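Long-range contact in putative aminooxidase (Propionibacterium acnes, PDB 2BA9), which isomerises polyunsaturated fatty acids, producing conjugated linoleic acid, with flavin-adenine dinucleotide as its bound cofactor: residues R55-Y67 against S192-Q206. Residues are numbered along the deposited sequence; the frame is centred on the assembly and turned at random.
Sequences RYEMGAIMGVPSY and SFAKGDLWTWADGTQ. With FAD (flavin-adenine dinucleotide), chain D.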
loop_
_atom_site.group_PDB
_atom_site.type_symbol
_atom_site.label_atom_id
_atom_site.label_comp_id
_atom_site.label_asym_id
_atom_site.label_seq_id
_atom_site.Cartn_x
_atom_site.Cartn_y
_atom_site.Cartn_z
ATOM N N ARG A 55 -16.023 -11.237 -8.569
ATOM C CA ARG A 55 -14.615 -10.979 -8.375
ATOM C C ARG A 55 -14.250 -10.968 -6.905
ATOM O O ARG A 55 -14.962 -10.412 -6.067
ATOM C CB ARG A 55 -14.205 -9.659 -9.039
ATOM C CG ARG A 55 -14.502 -9.621 -10.540
ATOM C CD ARG A 55 -14.260 -8.270 -11.150
ATOM N NE ARG A 55 -12.840 -7.985 -11.349
ATOM C CZ ARG A 55 -12.363 -6.956 -12.048
ATOM N NH1 ARG A 55 -13.180 -6.083 -12.628
ATOM N NH2 ARG A 55 -11.055 -6.796 -12.176
ATOM N N TYR A 56 -13.109 -11.565 -6.599
ATOM C CA TYR A 56 -12.562 -11.491 -5.259
ATOM C C TYR A 56 -11.292 -10.647 -5.299
ATOM O O TYR A 56 -10.795 -10.310 -6.377
ATOM C CB TYR A 56 -12.300 -12.889 -4.693
ATOM C CG TYR A 56 -11.309 -13.721 -5.470
ATOM C CD1 TYR A 56 -9.980 -13.795 -5.080
ATOM C CD2 TYR A 56 -11.704 -14.451 -6.582
ATOM C CE1 TYR A 56 -9.065 -14.578 -5.773
ATOM C CE2 TYR A 56 -10.801 -15.233 -7.282
ATOM C CZ TYR A 56 -9.481 -15.289 -6.873
ATOM O OH TYR A 56 -8.582 -16.062 -7.569
ATOM N N GLU A 57 -10.782 -10.304 -4.120
ATOM C CA GLU A 57 -9.646 -9.414 -4.011
ATOM C C GLU A 57 -8.428 -10.226 -3.578
ATOM O O GLU A 57 -8.418 -10.881 -2.517
ATOM C CB GLU A 57 -9.922 -8.288 -3.007
ATOM C CG GLU A 57 -11.134 -7.382 -3.301
ATOM C CD GLU A 57 -10.882 -6.311 -4.368
ATOM O OE1 GLU A 57 -10.058 -6.545 -5.293
ATOM O OE2 GLU A 57 -11.511 -5.219 -4.277
ATOM N N MET A 58 -7.413 -10.209 -4.424
ATOM C CA MET A 58 -6.094 -10.691 -4.058
ATOM C C MET A 58 -5.241 -9.556 -3.484
ATOM O O MET A 58 -4.190 -9.797 -2.884
ATOM C CB MET A 58 -5.410 -11.342 -5.268
ATOM C CG MET A 58 -5.926 -12.754 -5.555
ATOM S SD MET A 58 -5.695 -13.960 -4.200
ATOM C CE MET A 58 -3.916 -13.816 -3.973
ATOM N N GLY A 59 -5.699 -8.320 -3.643
ATOM C CA GLY A 59 -4.974 -7.158 -3.110
ATOM C C GLY A 59 -5.863 -6.208 -2.326
ATOM O O GLY A 59 -6.699 -6.647 -1.512
ATOM N N ALA A 60 -5.688 -4.904 -2.577
ATOM C CA ALA A 60 -6.511 -3.876 -1.962
ATOM C C ALA A 60 -7.983 -4.223 -2.012
ATOM O O ALA A 60 -8.478 -4.761 -3.008
ATOM C CB ALA A 60 -6.273 -2.512 -2.620
ATOM N N ILE A 61 -8.659 -3.898 -0.911
ATOM C CA ILE A 61 -10.086 -4.082 -0.741
ATOM C C ILE A 61 -10.827 -2.747 -0.573
ATOM O O ILE A 61 -11.881 -2.533 -1.166
ATOM C CB ILE A 61 -10.391 -4.894 0.532
ATOM C CG1 ILE A 61 -9.601 -6.209 0.536
ATOM C CG2 ILE A 61 -11.903 -5.118 0.662
ATOM C CD1 ILE A 61 -9.643 -6.963 1.870
ATOM N N MET A 62 -10.277 -1.863 0.249
ATOM C CA MET A 62 -11.048 -0.739 0.783
ATOM C C MET A 62 -10.391 0.626 0.708
ATOM O O MET A 62 -9.184 0.756 0.486
ATOM C CB MET A 62 -11.416 -1.017 2.245
ATOM C CG MET A 62 -10.251 -1.046 3.236
ATOM S SD MET A 62 -10.710 -1.886 4.772
ATOM C CE MET A 62 -10.669 -3.618 4.262
ATOM N N GLY A 63 -11.231 1.640 0.920
ATOM C CA GLY A 63 -10.812 3.021 1.131
ATOM C C GLY A 63 -11.665 3.664 2.216
ATOM O O GLY A 63 -12.512 3.007 2.835
ATOM N N VAL A 64 -11.425 4.948 2.449
ATOM C CA VAL A 64 -12.228 5.751 3.374
ATOM C C VAL A 64 -12.708 6.993 2.638
ATOM O O VAL A 64 -12.184 7.296 1.558
ATOM C CB VAL A 64 -11.435 6.145 4.662
ATOM C CG1 VAL A 64 -11.377 4.970 5.636
ATOM C CG2 VAL A 64 -10.039 6.661 4.317
ATOM N N PRO A 65 -13.727 7.697 3.199
ATOM C CA PRO A 65 -14.314 8.868 2.538
ATOM C C PRO A 65 -13.334 9.992 2.275
ATOM O O PRO A 65 -13.610 10.839 1.433
ATOM C CB PRO A 65 -15.395 9.343 3.520
ATOM C CG PRO A 65 -15.708 8.163 4.350
ATOM C CD PRO A 65 -14.430 7.383 4.459
ATOM N N SER A 66 -12.218 9.999 3.007
ATOM C CA SER A 66 -11.147 10.981 2.790
ATOM C C SER A 66 -10.204 10.589 1.628
ATOM O O SER A 66 -9.152 11.190 1.459
ATOM C CB SER A 66 -10.340 11.226 4.085
ATOM O OG SER A 66 -9.681 10.051 4.559
ATOM N N TYR A 67 -10.576 9.594 0.827
ATOM C CA TYR A 67 -9.778 9.229 -0.356
ATOM C C TYR A 67 -10.085 10.194 -1.508
ATOM O O TYR A 67 -10.597 9.790 -2.550
ATOM C CB TYR A 67 -10.053 7.775 -0.767
ATOM C CG TYR A 67 -9.135 6.728 -0.149
ATOM C CD1 TYR A 67 -8.580 6.896 1.125
ATOM C CD2 TYR A 67 -8.845 5.554 -0.844
ATOM C CE1 TYR A 67 -7.735 5.940 1.666
ATOM C CE2 TYR A 67 -8.013 4.592 -0.312
ATOM C CZ TYR A 67 -7.464 4.782 0.942
ATOM O OH TYR A 67 -6.632 3.808 1.463
ATOM N N SER A 192 -12.486 6.685 10.816
ATOM C CA SER A 192 -13.294 6.048 9.769
ATOM C C SER A 192 -13.201 4.517 9.820
ATOM O O SER A 192 -14.196 3.815 9.626
ATOM C CB SER A 192 -12.874 6.562 8.385
ATOM O OG SER A 192 -13.123 7.956 8.282
ATOM N N PHE A 193 -12.006 4.001 10.077
ATOM C CA PHE A 193 -11.844 2.559 10.342
ATOM C C PHE A 193 -12.591 2.141 11.600
ATOM O O PHE A 193 -13.254 1.116 11.596
ATOM C CB PHE A 193 -10.367 2.160 10.439
ATOM C CG PHE A 193 -9.809 1.659 9.147
ATOM C CD1 PHE A 193 -9.175 2.521 8.266
ATOM C CD2 PHE A 193 -9.946 0.324 8.800
ATOM C CE1 PHE A 193 -8.677 2.066 7.070
ATOM C CE2 PHE A 193 -9.452 -0.139 7.621
ATOM C CZ PHE A 193 -8.811 0.728 6.747
ATOM N N ALA A 194 -12.488 2.951 12.655
ATOM C CA ALA A 194 -13.138 2.670 13.938
ATOM C C ALA A 194 -14.651 2.607 13.791
ATOM O O ALA A 194 -15.306 1.732 14.346
ATOM C CB ALA A 194 -12.762 3.732 14.964
ATOM N N LYS A 195 -15.201 3.546 13.042
ATOM C CA LYS A 195 -16.634 3.568 12.757
ATOM C C LYS A 195 -17.078 2.503 11.735
ATOM O O LYS A 195 -18.254 2.154 11.676
ATOM C CB LYS A 195 -17.003 4.957 12.239
ATOM C CG LYS A 195 -18.474 5.149 11.922
ATOM C CD LYS A 195 -18.816 6.622 11.709
ATOM C CE LYS A 195 -20.261 6.830 11.212
ATOM N NZ LYS A 195 -20.577 6.066 9.949
ATOM N N GLY A 196 -16.147 1.996 10.931
ATOM C CA GLY A 196 -16.477 1.115 9.800
ATOM C C GLY A 196 -17.047 1.880 8.603
ATOM O O GLY A 196 -17.857 1.341 7.821
ATOM N N ASP A 197 -16.640 3.141 8.464
ATOM C CA ASP A 197 -17.059 3.970 7.333
ATOM C C ASP A 197 -16.055 3.730 6.200
ATOM O O ASP A 197 -15.127 4.519 5.987
ATOM C CB ASP A 197 -17.128 5.445 7.775
ATOM C CG ASP A 197 -17.878 6.340 6.794
ATOM O OD1 ASP A 197 -18.606 5.838 5.903
ATOM O OD2 ASP A 197 -17.745 7.580 6.937
ATOM N N LEU A 198 -16.250 2.620 5.481
ATOM C CA LEU A 198 -15.239 2.083 4.563
ATOM C C LEU A 198 -15.797 1.780 3.170
ATOM O O LEU A 198 -16.859 1.156 3.038
ATOM C CB LEU A 198 -14.647 0.806 5.157
ATOM C CG LEU A 198 -13.836 0.984 6.441
ATOM C CD1 LEU A 198 -13.718 -0.329 7.205
ATOM C CD2 LEU A 198 -12.465 1.541 6.123
ATOM N N TRP A 199 -15.079 2.210 2.131
ATOM C CA TRP A 199 -15.465 1.915 0.751
ATOM C C TRP A 199 -14.991 0.535 0.311
ATOM O O TRP A 199 -13.876 0.118 0.627
ATOM C CB TRP A 199 -14.861 2.924 -0.221
ATOM C CG TRP A 199 -15.250 4.337 -0.031
ATOM C CD1 TRP A 199 -16.260 4.826 0.736
ATOM C CD2 TRP A 199 -14.646 5.463 -0.670
ATOM N NE1 TRP A 199 -16.309 6.190 0.628
ATOM C CE2 TRP A 199 -15.328 6.605 -0.233
ATOM C CE3 TRP A 199 -13.585 5.611 -1.579
ATOM C CZ2 TRP A 199 -14.995 7.883 -0.674
ATOM C CZ3 TRP A 199 -13.252 6.867 -2.007
ATOM C CH2 TRP A 199 -13.952 7.992 -1.560
ATOM N N THR A 200 -15.847 -0.159 -0.432
ATOM C CA THR A 200 -15.487 -1.373 -1.154
ATOM C C THR A 200 -16.153 -1.302 -2.515
ATOM O O THR A 200 -17.067 -0.501 -2.733
ATOM C CB THR A 200 -15.965 -2.676 -0.459
ATOM O OG1 THR A 200 -17.400 -2.718 -0.407
ATOM C CG2 THR A 200 -15.401 -2.792 0.957
ATOM N N TRP A 201 -15.705 -2.166 -3.419
ATOM C CA TRP A 201 -16.183 -2.162 -4.797
ATOM C C TRP A 201 -16.637 -3.565 -5.186
ATOM O O TRP A 201 -15.884 -4.525 -5.008
ATOM C CB TRP A 201 -15.058 -1.655 -5.709
ATOM C CG TRP A 201 -14.743 -0.210 -5.456
ATOM C CD1 TRP A 201 -15.292 0.864 -6.091
ATOM C CD2 TRP A 201 -13.849 0.319 -4.481
ATOM N NE1 TRP A 201 -14.779 2.026 -5.590
ATOM C CE2 TRP A 201 -13.893 1.723 -4.595
ATOM C CE3 TRP A 201 -13.001 -0.253 -3.533
ATOM C CZ2 TRP A 201 -13.124 2.568 -3.788
ATOM C CZ3 TRP A 201 -12.238 0.584 -2.728
ATOM C CH2 TRP A 201 -12.301 1.983 -2.868
ATOM N N ALA A 202 -17.867 -3.676 -5.694
ATOM C CA ALA A 202 -18.446 -4.968 -6.133
ATOM C C ALA A 202 -17.574 -5.662 -7.163
ATOM O O ALA A 202 -17.350 -6.875 -7.085
ATOM C CB ALA A 202 -19.863 -4.778 -6.717
ATOM N N ASP A 203 -17.082 -4.876 -8.121
ATOM C CA ASP A 203 -16.244 -5.380 -9.211
ATOM C C ASP A 203 -14.765 -5.258 -8.891
ATOM O O ASP A 203 -13.917 -5.336 -9.782
ATOM C CB ASP A 203 -16.588 -4.662 -10.519
ATOM C CG ASP A 203 -17.905 -5.149 -11.114
ATOM O OD1 ASP A 203 -17.986 -6.352 -11.494
ATOM O OD2 ASP A 203 -18.856 -4.337 -11.196
ATOM N N GLY A 204 -14.457 -5.067 -7.615
ATOM C CA GLY A 204 -13.083 -5.064 -7.145
ATOM C C GLY A 204 -12.371 -3.734 -7.283
ATOM O O GLY A 204 -12.736 -2.898 -8.135
ATOM N N THR A 205 -11.359 -3.533 -6.436
ATOM C CA THR A 205 -10.562 -2.322 -6.503
ATOM C C THR A 205 -9.906 -2.217 -7.888
ATOM O O THR A 205 -9.735 -1.112 -8.395
ATOM C CB THR A 205 -9.491 -2.233 -5.387
ATOM O OG1 THR A 205 -8.687 -3.418 -5.389
ATOM C CG2 THR A 205 -10.136 -2.068 -4.014
ATOM N N GLN A 206 -9.590 -3.360 -8.513
ATOM C CA GLN A 206 -8.921 -3.359 -9.821
ATOM C C GLN A 206 -9.772 -2.694 -10.911
ATOM O O GLN A 206 -9.232 -2.050 -11.808
ATOM C CB GLN A 206 -8.547 -4.781 -10.240
ATOM C CG GLN A 206 -7.717 -4.857 -11.541
ATOM C CD GLN A 206 -7.291 -6.273 -11.915
ATOM O OE1 GLN A 206 -7.925 -7.259 -11.506
ATOM N NE2 GLN A 206 -6.205 -6.381 -12.692
HETATM P PA FAD D . 1.736 -1.349 -7.505
HETATM O O1A FAD D . 0.282 -1.425 -7.142
HETATM O O2A FAD D . 2.634 -2.437 -6.952
HETATM O O5B FAD D . 1.867 -1.425 -9.100
HETATM C C5B FAD D . 3.158 -1.313 -9.651
HETATM C C4B FAD D . 3.121 -1.642 -11.129
HETATM O O4B FAD D . 4.420 -1.485 -11.664
HETATM C C3B FAD D . 2.657 -3.078 -11.384
HETATM O O3B FAD D . 1.587 -3.081 -12.302
HETATM C C2B FAD D . 3.898 -3.766 -11.903
HETATM O O2B FAD D . 3.608 -4.878 -12.750
HETATM C C1B FAD D . 4.673 -2.583 -12.510
HETATM N N9A FAD D . 6.108 -2.906 -12.606
HETATM C C8A FAD D . 6.940 -3.342 -11.596
HETATM N N7A FAD D . 8.184 -3.549 -12.112
HETATM C C5A FAD D . 8.154 -3.248 -13.440
HETATM C C6A FAD D . 9.122 -3.289 -14.464
HETATM N N6A FAD D . 10.451 -3.313 -14.124
HETATM N N1A FAD D . 8.761 -2.878 -15.743
HETATM C C2A FAD D . 7.460 -2.494 -16.037
HETATM N N3A FAD D . 6.515 -2.463 -15.020
HETATM C C4A FAD D . 6.844 -2.849 -13.756
HETATM N N1 FAD D . -4.352 0.052 -0.461
HETATM C C2 FAD D . -5.334 0.849 0.093
HETATM O O2 FAD D . -5.406 2.038 -0.217
HETATM N N3 FAD D . -6.213 0.314 1.014
HETATM C C4 FAD D . -6.132 -1.019 1.359
HETATM O O4 FAD D . -6.950 -1.471 2.176
HETATM C C4X FAD D . -5.147 -1.832 0.788
HETATM N N5 FAD D . -5.021 -3.168 1.127
HETATM C C5X FAD D . -4.161 -4.012 0.452
HETATM C C6 FAD D . -4.158 -5.380 0.715
HETATM C C7 FAD D . -3.313 -6.224 -0.001
HETATM C C7M FAD D . -3.348 -7.696 0.298
HETATM C C8 FAD D . -2.464 -5.696 -0.971
HETATM C C8M FAD D . -1.534 -6.561 -1.767
HETATM C C9 FAD D . -2.471 -4.327 -1.224
HETATM C C9A FAD D . -3.309 -3.468 -0.512
HETATM N N10 FAD D . -3.318 -2.078 -0.735
HETATM C C10 FAD D . -4.271 -1.282 -0.143
HETATM C "C1'" FAD D . -2.131 -1.388 -1.318
HETATM C "C2'" FAD D . -2.377 -0.945 -2.755
HETATM O "O2'" FAD D . -2.933 -1.989 -3.548
HETATM C "C3'" FAD D . -1.046 -0.475 -3.321
HETATM O "O3'" FAD D . -0.456 0.466 -2.420
HETATM C "C4'" FAD D . -1.226 0.131 -4.704
HETATM O "O4'" FAD D . -1.550 -0.867 -5.665
HETATM C "C5'" FAD D . 0.049 0.875 -5.073
HETATM O "O5'" FAD D . 0.048 1.183 -6.438
HETATM P P FAD D . 1.449 1.447 -7.210
HETATM O O1P FAD D . 1.201 1.699 -8.685
HETATM O O2P FAD D . 2.129 2.591 -6.541
HETATM O O3P FAD D . 2.301 0.092 -7.077
HETATM O O HOH W 1 -17.829 -8.953 -8.540
HETATM O O HOH W 2 -16.341 -6.792 -13.515
HETATM O O HOH W 3 -13.616 -4.112 -2.814
HETATM O O HOH W 4 -11.714 9.598 6.255
#
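Glu-57 OE2 takes the backbone N-H of Thr-205 at 2.7 Å on its syn lone pair, and a water that accepts from Trp-201 N lies 2.8 Å from the same Glu-57 OE2. The bend at chi2 (-79°) turns the carboxylate to this buried backbone amide, and Ser-48 grips its other oxygen. Threonine suits the next step: Thr-205 OG1 gives its proton to Ala-60 O (2.7 Å), from above the carbonyl plane, while CG2 rests against Ile-61 O. Ala-60, whose side chain is a single methyl, sets CB 3.4 Å from FAD C10.

Farther along, Gly-63 and Trp-199 form a single antiparallel bridge, Trp-199 N to Gly-63 O being 2.8 Å. Glycine fits because Tyr-67 crowds the place of a side chain: its ring face covers Gly-63 CA, while its OH donates to FAD O2 (2.7 Å). The Trp-199 indole lays one face over Val-64 O and Pro-65 N. Near Phe-193 the contact is apolar: the ring face takes Leu-198 CD2 over its centre, and Met-62 SD meets CE2 of that ring obliquely at 3.6 Å, a Met-aromatic contact.

The pairing thus ties the flavin-lining loop between strand 54-55 and helix 68-77 to the connection between helices 187-195 and 204-215, with Trp-199 and Trp-201 also packing on Met-74 of helix 68-77.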